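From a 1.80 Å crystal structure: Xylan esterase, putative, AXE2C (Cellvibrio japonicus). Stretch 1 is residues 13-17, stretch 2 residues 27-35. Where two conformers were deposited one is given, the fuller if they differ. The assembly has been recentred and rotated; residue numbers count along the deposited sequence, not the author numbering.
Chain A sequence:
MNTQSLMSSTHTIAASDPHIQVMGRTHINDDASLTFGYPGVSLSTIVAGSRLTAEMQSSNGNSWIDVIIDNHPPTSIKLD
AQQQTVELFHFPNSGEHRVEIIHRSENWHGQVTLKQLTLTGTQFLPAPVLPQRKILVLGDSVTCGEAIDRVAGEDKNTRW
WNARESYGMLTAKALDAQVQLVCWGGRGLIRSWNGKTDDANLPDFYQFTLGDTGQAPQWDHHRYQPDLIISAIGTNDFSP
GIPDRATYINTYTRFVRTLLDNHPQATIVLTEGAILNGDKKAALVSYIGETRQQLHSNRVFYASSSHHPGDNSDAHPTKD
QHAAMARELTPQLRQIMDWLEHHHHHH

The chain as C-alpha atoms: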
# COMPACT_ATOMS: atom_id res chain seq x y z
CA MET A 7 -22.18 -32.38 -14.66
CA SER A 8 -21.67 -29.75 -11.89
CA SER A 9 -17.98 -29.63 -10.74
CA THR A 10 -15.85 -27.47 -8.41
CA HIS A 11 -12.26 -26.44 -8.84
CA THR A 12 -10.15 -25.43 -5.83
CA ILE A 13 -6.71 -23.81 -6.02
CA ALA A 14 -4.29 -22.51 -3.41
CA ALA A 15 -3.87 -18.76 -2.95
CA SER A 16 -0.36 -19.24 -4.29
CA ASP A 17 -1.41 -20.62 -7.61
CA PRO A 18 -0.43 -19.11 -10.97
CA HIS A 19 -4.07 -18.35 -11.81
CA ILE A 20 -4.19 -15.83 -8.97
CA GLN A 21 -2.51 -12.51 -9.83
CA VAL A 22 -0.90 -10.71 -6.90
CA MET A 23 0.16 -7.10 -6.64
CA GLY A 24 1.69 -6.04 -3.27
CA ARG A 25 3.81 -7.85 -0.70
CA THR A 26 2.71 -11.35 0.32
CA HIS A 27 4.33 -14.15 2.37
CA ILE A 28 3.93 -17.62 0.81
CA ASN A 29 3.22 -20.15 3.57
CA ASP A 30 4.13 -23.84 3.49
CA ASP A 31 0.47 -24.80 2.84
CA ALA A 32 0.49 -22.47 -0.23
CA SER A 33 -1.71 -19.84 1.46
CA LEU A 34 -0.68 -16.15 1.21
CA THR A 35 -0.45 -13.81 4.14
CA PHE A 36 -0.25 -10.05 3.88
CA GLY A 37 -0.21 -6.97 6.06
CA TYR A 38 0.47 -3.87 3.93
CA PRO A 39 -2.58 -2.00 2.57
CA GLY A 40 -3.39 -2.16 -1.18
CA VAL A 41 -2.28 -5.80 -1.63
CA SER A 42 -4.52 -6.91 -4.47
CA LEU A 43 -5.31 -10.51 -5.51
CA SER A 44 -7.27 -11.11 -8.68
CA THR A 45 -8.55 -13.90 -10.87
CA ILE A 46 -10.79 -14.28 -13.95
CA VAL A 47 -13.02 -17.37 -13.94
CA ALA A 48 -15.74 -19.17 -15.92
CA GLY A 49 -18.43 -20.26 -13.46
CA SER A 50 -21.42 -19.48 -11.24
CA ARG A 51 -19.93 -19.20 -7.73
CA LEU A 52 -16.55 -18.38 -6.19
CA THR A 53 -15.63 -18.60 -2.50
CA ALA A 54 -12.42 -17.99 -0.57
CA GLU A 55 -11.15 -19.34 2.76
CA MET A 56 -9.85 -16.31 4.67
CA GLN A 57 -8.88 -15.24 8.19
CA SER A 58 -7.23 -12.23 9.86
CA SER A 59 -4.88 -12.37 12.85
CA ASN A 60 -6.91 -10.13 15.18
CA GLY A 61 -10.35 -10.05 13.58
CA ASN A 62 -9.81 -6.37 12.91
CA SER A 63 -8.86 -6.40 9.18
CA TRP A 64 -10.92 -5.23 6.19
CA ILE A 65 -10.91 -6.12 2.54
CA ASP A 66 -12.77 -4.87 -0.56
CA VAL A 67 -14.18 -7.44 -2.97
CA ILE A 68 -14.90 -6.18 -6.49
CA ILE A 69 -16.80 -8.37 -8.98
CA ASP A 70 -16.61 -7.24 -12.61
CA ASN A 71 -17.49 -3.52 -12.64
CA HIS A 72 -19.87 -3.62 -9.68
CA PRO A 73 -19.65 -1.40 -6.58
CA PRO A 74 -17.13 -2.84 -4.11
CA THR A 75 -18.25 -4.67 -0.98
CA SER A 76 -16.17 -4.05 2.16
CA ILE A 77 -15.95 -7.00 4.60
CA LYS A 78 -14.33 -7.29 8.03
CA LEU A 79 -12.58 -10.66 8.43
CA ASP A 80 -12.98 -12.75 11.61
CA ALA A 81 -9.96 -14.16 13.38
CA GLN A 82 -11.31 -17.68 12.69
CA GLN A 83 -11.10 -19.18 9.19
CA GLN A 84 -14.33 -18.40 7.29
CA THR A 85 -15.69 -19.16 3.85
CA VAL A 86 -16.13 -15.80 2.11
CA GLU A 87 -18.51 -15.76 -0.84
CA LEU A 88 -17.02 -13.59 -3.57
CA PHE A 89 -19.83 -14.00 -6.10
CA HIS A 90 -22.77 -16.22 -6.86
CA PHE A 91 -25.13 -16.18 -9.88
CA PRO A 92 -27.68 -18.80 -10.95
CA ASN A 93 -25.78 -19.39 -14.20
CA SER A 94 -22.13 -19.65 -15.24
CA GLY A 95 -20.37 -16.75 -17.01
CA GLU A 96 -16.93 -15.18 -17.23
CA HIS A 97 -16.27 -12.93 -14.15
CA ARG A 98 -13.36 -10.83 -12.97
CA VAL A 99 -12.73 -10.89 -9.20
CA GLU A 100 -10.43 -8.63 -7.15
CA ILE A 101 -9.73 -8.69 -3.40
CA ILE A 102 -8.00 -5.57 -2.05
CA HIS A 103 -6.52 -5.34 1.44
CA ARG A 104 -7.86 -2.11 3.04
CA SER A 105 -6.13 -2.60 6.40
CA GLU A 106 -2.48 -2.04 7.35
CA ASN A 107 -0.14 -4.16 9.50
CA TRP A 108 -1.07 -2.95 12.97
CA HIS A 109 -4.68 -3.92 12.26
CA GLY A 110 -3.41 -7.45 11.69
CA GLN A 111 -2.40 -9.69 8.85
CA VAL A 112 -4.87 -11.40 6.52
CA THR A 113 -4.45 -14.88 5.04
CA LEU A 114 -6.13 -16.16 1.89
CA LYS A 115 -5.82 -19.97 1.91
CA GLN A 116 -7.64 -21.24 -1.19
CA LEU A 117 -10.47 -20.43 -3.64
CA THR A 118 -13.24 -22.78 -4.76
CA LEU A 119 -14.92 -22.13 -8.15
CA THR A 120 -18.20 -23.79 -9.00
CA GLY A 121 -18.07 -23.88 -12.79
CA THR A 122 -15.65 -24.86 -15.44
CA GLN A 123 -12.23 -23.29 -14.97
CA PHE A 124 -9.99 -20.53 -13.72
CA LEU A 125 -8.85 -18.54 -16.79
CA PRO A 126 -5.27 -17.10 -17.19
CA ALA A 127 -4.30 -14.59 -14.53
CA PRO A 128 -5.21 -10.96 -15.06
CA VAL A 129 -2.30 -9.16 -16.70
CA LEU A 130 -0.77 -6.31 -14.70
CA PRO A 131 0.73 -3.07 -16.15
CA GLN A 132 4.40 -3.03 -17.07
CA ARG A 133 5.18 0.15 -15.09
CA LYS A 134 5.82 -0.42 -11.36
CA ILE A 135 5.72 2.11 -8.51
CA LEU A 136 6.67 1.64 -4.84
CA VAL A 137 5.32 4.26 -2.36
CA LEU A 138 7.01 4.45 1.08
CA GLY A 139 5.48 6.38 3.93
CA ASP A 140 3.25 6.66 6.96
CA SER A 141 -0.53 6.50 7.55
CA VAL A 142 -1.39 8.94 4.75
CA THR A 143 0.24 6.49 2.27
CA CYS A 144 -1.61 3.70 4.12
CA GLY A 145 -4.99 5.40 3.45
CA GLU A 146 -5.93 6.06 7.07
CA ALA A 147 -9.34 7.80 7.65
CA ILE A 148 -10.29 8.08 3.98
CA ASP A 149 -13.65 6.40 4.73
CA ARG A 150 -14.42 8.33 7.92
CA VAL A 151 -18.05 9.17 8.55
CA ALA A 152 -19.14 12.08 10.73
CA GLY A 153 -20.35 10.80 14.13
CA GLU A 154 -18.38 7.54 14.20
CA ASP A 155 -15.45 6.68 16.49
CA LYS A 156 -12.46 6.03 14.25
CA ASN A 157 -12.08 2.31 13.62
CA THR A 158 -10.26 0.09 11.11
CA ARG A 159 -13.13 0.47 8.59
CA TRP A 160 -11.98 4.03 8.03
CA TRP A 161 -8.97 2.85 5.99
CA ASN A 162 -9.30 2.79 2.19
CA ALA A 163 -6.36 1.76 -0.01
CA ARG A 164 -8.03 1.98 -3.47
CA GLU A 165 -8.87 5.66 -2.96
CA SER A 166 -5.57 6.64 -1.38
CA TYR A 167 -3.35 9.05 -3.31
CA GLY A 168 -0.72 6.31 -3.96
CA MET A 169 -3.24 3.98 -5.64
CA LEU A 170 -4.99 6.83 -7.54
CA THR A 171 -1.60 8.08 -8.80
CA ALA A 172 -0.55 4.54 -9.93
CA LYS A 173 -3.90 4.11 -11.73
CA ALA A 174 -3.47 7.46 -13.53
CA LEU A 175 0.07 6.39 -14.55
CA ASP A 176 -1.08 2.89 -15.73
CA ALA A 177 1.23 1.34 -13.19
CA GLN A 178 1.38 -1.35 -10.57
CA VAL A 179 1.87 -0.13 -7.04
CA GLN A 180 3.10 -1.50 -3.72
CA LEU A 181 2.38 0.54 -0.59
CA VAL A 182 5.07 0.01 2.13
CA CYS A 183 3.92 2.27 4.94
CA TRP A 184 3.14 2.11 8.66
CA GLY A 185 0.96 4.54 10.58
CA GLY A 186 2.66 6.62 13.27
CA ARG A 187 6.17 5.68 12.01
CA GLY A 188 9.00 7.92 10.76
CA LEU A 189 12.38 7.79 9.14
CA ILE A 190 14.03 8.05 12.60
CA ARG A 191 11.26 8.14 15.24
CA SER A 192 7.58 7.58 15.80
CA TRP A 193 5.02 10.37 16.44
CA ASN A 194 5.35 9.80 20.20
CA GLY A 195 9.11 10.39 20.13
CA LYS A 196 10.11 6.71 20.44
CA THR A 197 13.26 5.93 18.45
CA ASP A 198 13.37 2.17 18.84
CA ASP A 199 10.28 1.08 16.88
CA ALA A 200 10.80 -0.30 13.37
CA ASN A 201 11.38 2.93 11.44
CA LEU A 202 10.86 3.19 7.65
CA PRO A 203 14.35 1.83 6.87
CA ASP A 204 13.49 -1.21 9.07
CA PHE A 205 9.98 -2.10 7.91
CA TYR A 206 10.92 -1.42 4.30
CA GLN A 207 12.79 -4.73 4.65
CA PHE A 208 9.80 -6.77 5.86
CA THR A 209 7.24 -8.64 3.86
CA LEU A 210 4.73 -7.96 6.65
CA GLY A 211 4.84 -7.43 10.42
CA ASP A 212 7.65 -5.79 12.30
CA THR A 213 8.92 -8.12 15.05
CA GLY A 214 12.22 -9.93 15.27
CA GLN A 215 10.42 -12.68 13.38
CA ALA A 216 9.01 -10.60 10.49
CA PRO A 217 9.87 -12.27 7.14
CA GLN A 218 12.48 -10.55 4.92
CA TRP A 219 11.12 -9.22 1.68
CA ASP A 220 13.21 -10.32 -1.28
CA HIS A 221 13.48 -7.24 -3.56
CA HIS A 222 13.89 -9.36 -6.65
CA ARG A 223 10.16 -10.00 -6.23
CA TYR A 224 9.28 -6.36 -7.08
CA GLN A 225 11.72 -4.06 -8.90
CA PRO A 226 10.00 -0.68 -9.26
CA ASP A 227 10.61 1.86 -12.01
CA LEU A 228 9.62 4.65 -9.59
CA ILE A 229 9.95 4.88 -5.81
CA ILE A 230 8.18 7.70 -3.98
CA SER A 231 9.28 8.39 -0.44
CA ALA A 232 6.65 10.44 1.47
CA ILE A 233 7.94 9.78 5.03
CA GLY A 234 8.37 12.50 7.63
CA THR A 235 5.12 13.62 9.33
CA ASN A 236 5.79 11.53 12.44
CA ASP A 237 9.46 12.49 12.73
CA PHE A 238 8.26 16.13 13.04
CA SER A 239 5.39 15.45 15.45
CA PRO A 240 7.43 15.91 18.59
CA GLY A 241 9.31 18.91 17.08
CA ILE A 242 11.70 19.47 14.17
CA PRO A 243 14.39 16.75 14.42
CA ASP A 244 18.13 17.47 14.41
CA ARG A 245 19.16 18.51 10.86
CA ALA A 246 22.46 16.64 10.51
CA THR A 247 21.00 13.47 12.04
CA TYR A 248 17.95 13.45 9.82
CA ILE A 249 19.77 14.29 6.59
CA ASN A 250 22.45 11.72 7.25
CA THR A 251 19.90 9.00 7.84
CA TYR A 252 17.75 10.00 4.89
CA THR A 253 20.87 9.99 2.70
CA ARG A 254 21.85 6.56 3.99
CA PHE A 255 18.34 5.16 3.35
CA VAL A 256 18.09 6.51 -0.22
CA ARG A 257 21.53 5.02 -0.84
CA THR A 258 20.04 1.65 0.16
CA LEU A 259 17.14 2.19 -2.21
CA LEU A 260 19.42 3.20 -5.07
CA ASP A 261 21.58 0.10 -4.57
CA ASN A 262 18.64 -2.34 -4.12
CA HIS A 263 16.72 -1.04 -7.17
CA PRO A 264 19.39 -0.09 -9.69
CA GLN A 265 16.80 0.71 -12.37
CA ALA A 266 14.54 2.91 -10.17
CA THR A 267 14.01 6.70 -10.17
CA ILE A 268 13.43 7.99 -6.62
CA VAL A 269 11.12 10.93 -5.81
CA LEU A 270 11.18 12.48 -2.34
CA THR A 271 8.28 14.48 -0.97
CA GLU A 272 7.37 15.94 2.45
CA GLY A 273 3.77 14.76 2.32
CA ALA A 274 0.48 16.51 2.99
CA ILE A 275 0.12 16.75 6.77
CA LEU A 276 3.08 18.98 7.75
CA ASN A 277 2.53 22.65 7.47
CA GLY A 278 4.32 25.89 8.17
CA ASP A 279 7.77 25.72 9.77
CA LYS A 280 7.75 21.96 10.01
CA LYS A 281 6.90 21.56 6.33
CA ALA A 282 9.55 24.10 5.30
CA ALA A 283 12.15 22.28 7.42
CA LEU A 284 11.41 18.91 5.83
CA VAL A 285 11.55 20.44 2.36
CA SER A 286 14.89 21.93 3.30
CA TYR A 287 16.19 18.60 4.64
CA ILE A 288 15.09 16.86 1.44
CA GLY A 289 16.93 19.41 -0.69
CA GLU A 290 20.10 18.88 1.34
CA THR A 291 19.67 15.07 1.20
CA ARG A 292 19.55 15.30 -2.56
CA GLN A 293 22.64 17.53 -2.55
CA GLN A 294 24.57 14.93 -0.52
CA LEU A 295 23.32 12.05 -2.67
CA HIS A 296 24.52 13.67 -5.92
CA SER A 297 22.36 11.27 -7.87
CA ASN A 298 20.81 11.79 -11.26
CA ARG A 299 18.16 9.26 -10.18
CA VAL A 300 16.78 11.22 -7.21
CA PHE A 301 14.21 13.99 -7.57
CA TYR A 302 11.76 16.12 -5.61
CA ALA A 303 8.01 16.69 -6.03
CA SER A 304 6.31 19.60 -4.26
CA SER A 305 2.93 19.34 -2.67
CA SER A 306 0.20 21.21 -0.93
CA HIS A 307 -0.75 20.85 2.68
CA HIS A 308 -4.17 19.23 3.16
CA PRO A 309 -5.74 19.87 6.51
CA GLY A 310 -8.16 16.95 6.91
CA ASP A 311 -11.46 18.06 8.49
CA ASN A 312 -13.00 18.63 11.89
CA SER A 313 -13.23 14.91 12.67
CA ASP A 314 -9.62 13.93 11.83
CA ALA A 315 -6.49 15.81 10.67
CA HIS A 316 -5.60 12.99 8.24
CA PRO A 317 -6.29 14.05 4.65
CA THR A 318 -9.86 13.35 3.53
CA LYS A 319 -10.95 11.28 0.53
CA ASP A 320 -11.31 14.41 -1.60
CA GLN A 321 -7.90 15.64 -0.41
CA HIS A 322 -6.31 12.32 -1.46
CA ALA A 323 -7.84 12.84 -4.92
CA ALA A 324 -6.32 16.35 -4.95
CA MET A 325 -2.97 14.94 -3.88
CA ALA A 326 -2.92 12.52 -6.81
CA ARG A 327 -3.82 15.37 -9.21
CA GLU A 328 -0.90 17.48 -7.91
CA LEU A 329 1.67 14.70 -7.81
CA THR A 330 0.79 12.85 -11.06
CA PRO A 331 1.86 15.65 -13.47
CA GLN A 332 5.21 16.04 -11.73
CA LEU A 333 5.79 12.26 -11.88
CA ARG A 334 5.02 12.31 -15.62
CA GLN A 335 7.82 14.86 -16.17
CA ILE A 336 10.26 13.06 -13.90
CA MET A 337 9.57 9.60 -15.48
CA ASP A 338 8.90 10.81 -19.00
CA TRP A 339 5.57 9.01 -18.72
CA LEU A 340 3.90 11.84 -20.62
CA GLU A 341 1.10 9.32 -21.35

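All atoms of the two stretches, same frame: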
# COMPACT_ATOMS: atom_id res chain seq x y z
N ILE A 13 -8.14 -24.05 -5.91
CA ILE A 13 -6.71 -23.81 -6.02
C ILE A 13 -6.22 -23.08 -4.78
O ILE A 13 -7.00 -22.42 -4.06
CB ILE A 13 -6.36 -22.96 -7.27
CG1 ILE A 13 -7.05 -21.58 -7.16
CG2 ILE A 13 -6.76 -23.71 -8.54
CD1 ILE A 13 -6.72 -20.66 -8.38
N ALA A 14 -4.92 -23.26 -4.51
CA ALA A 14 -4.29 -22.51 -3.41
C ALA A 14 -4.15 -21.02 -3.76
O ALA A 14 -4.14 -20.63 -4.94
CB ALA A 14 -2.89 -23.09 -3.09
N ALA A 15 -4.04 -20.18 -2.74
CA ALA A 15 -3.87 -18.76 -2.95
C ALA A 15 -2.59 -18.46 -3.77
O ALA A 15 -2.56 -17.49 -4.58
CB ALA A 15 -3.83 -18.05 -1.59
N SER A 16 -1.56 -19.24 -3.49
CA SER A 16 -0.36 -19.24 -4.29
C SER A 16 -0.64 -20.29 -5.36
O SER A 16 -0.37 -21.47 -5.20
CB SER A 16 0.85 -19.62 -3.43
OG SER A 16 2.06 -19.25 -4.06
N ASP A 17 -1.31 -19.86 -6.40
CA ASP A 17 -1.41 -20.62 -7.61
C ASP A 17 -1.26 -19.62 -8.77
O ASP A 17 -1.62 -18.44 -8.62
CB ASP A 17 -2.82 -21.26 -7.62
CG ASP A 17 -3.12 -22.01 -8.88
OD1 ASP A 17 -3.06 -23.26 -8.82
OD2 ASP A 17 -3.36 -21.37 -9.92
N HIS A 27 3.47 -13.08 1.88
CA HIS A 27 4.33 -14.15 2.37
C HIS A 27 3.69 -15.48 1.94
O HIS A 27 2.49 -15.68 2.15
CB HIS A 27 4.43 -14.11 3.87
CG HIS A 27 5.36 -15.14 4.41
ND1 HIS A 27 6.73 -15.03 4.28
CD2 HIS A 27 5.13 -16.35 4.98
CE1 HIS A 27 7.31 -16.10 4.80
NE2 HIS A 27 6.36 -16.92 5.23
N ILE A 28 4.47 -16.36 1.30
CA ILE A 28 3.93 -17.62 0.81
C ILE A 28 4.17 -18.66 1.91
O ILE A 28 5.35 -18.93 2.28
CB ILE A 28 4.66 -18.07 -0.44
CG1 ILE A 28 4.52 -17.01 -1.54
CG2 ILE A 28 4.07 -19.44 -0.94
CD1 ILE A 28 5.34 -17.36 -2.80
N ASN A 29 3.08 -19.15 2.50
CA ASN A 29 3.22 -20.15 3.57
C ASN A 29 3.45 -21.56 3.06
O ASN A 29 3.26 -21.83 1.88
CB ASN A 29 2.01 -20.15 4.49
CG ASN A 29 1.77 -18.81 5.12
OD1 ASN A 29 2.64 -18.28 5.82
ND2 ASN A 29 0.61 -18.24 4.88
N ASP A 30 3.82 -22.48 3.95
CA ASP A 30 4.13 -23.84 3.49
C ASP A 30 2.90 -24.56 2.93
O ASP A 30 3.04 -25.49 2.10
CB ASP A 30 4.68 -24.69 4.64
CG ASP A 30 6.08 -24.27 5.08
OD1 ASP A 30 6.79 -23.53 4.36
OD2 ASP A 30 6.47 -24.71 6.19
N ASP A 31 1.72 -24.17 3.37
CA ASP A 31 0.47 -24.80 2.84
C ASP A 31 -0.05 -24.09 1.59
O ASP A 31 -1.18 -24.32 1.16
CB ASP A 31 -0.59 -24.80 3.90
CG ASP A 31 -1.05 -23.39 4.25
OD1 ASP A 31 -0.42 -22.40 3.77
OD2 ASP A 31 -2.01 -23.27 5.00
N ALA A 32 0.80 -23.24 1.02
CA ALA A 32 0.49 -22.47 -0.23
C ALA A 32 -0.58 -21.39 -0.06
O ALA A 32 -1.09 -20.84 -1.06
CB ALA A 32 0.12 -23.43 -1.42
N SER A 33 -0.90 -21.05 1.20
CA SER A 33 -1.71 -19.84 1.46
C SER A 33 -0.80 -18.61 1.33
O SER A 33 0.45 -18.74 1.36
CB SER A 33 -2.38 -19.92 2.84
OG SER A 33 -1.38 -19.95 3.85
N LEU A 34 -1.41 -17.43 1.19
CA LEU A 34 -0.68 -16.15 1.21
C LEU A 34 -1.14 -15.35 2.40
O LEU A 34 -2.33 -15.28 2.72
CB LEU A 34 -1.00 -15.32 -0.05
CG LEU A 34 -0.59 -15.98 -1.35
CD1 LEU A 34 -1.07 -14.97 -2.46
CD2 LEU A 34 0.91 -16.19 -1.32
N THR A 35 -0.16 -14.70 3.03
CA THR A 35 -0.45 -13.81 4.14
C THR A 35 0.11 -12.42 3.81
O THR A 35 1.19 -12.32 3.22
CB THR A 35 0.15 -14.36 5.47
OG1 THR A 35 -0.40 -15.66 5.72
CG2 THR A 35 -0.24 -13.47 6.63

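The contact between residues 13-17 and 27-35 is a small, largely apolar packing of a strand's end and the loop after it against a hairpin, pinned by a single backbone hydrogen bond. It illustrates a general principle: a tight turn braced by its own hydrogen bonds can still offer a carbonyl to a neighbouring segment, with small side chains packing beside it.

The hairpin is organised from within. Its strands pair through His27 N to Thr35 O (2.8 Å) and Thr35 N to His27 O (3.0 Å), and the ladder continues with Asn29 N to Ser33 O at 2.9 Å. A type I turn from Asn29 to Ala32 closes the loop, with Ala32 N donating to Asn29 O at 3.0 Å. Side chains reinforce it. Asn29 ND2 donates both to Ser33 OG (2.8 Å) and to Thr35 OG1 (2.9 Å), whereas Asp31 OD1 accepts from Ser33 N (2.9 Å) and from Ser33 OG (2.6 Å). The CA-to-CB bond of Ser33 points away from the other stretch, so its hydroxyl works within the hairpin, while Ser33 meets the first stretch through its backbone, Ser33 CA lying 4.1 Å from Ala15 CB.

Ala32 is the centre of that contact. Its backbone has a positive phi of 69°, and its carbonyl receives Ser16 N, with Ser16 N to Ala32 O at 2.9 Å and an N-H...O angle of 160°. The same oxygen lies 3.5 Å from Ala15 N, but there the angle is poor and no hydrogen bond forms; proximity alone is not enough. The methyl group of Ala32 also points toward the first stretch and meets that of Ala14, with Ala14 CB and Ala32 CB 3.5 Å apart. Here the two stretches meet through single methyl groups, not through long side chains.

Further along, Leu34 adds a second apolar contact. Its CA-to-CB bond points toward the first stretch, and its side chain, in the mt rotamer, packs on Ala15, with Ala15 CB to Leu34 CG at 3.9 Å. Leu34 CD1 also comes within 3.6 Å of Ala15 O, and Leu34 CD2 lies 4.0 Å from Ser16 CB. One leucine thus touches both backbone and side-chain atoms of the facing loop.

Ser16 extends the contact to the hairpin's other strand: in the conformer given, its OG lies 3.7 Å from Ile28 CG2. CG2 is a methyl carbon, so this is a van der Waals contact; the hydroxyl finds its hydrogen bond elsewhere in the structure. In all, 263 Å² is buried, counting both sides.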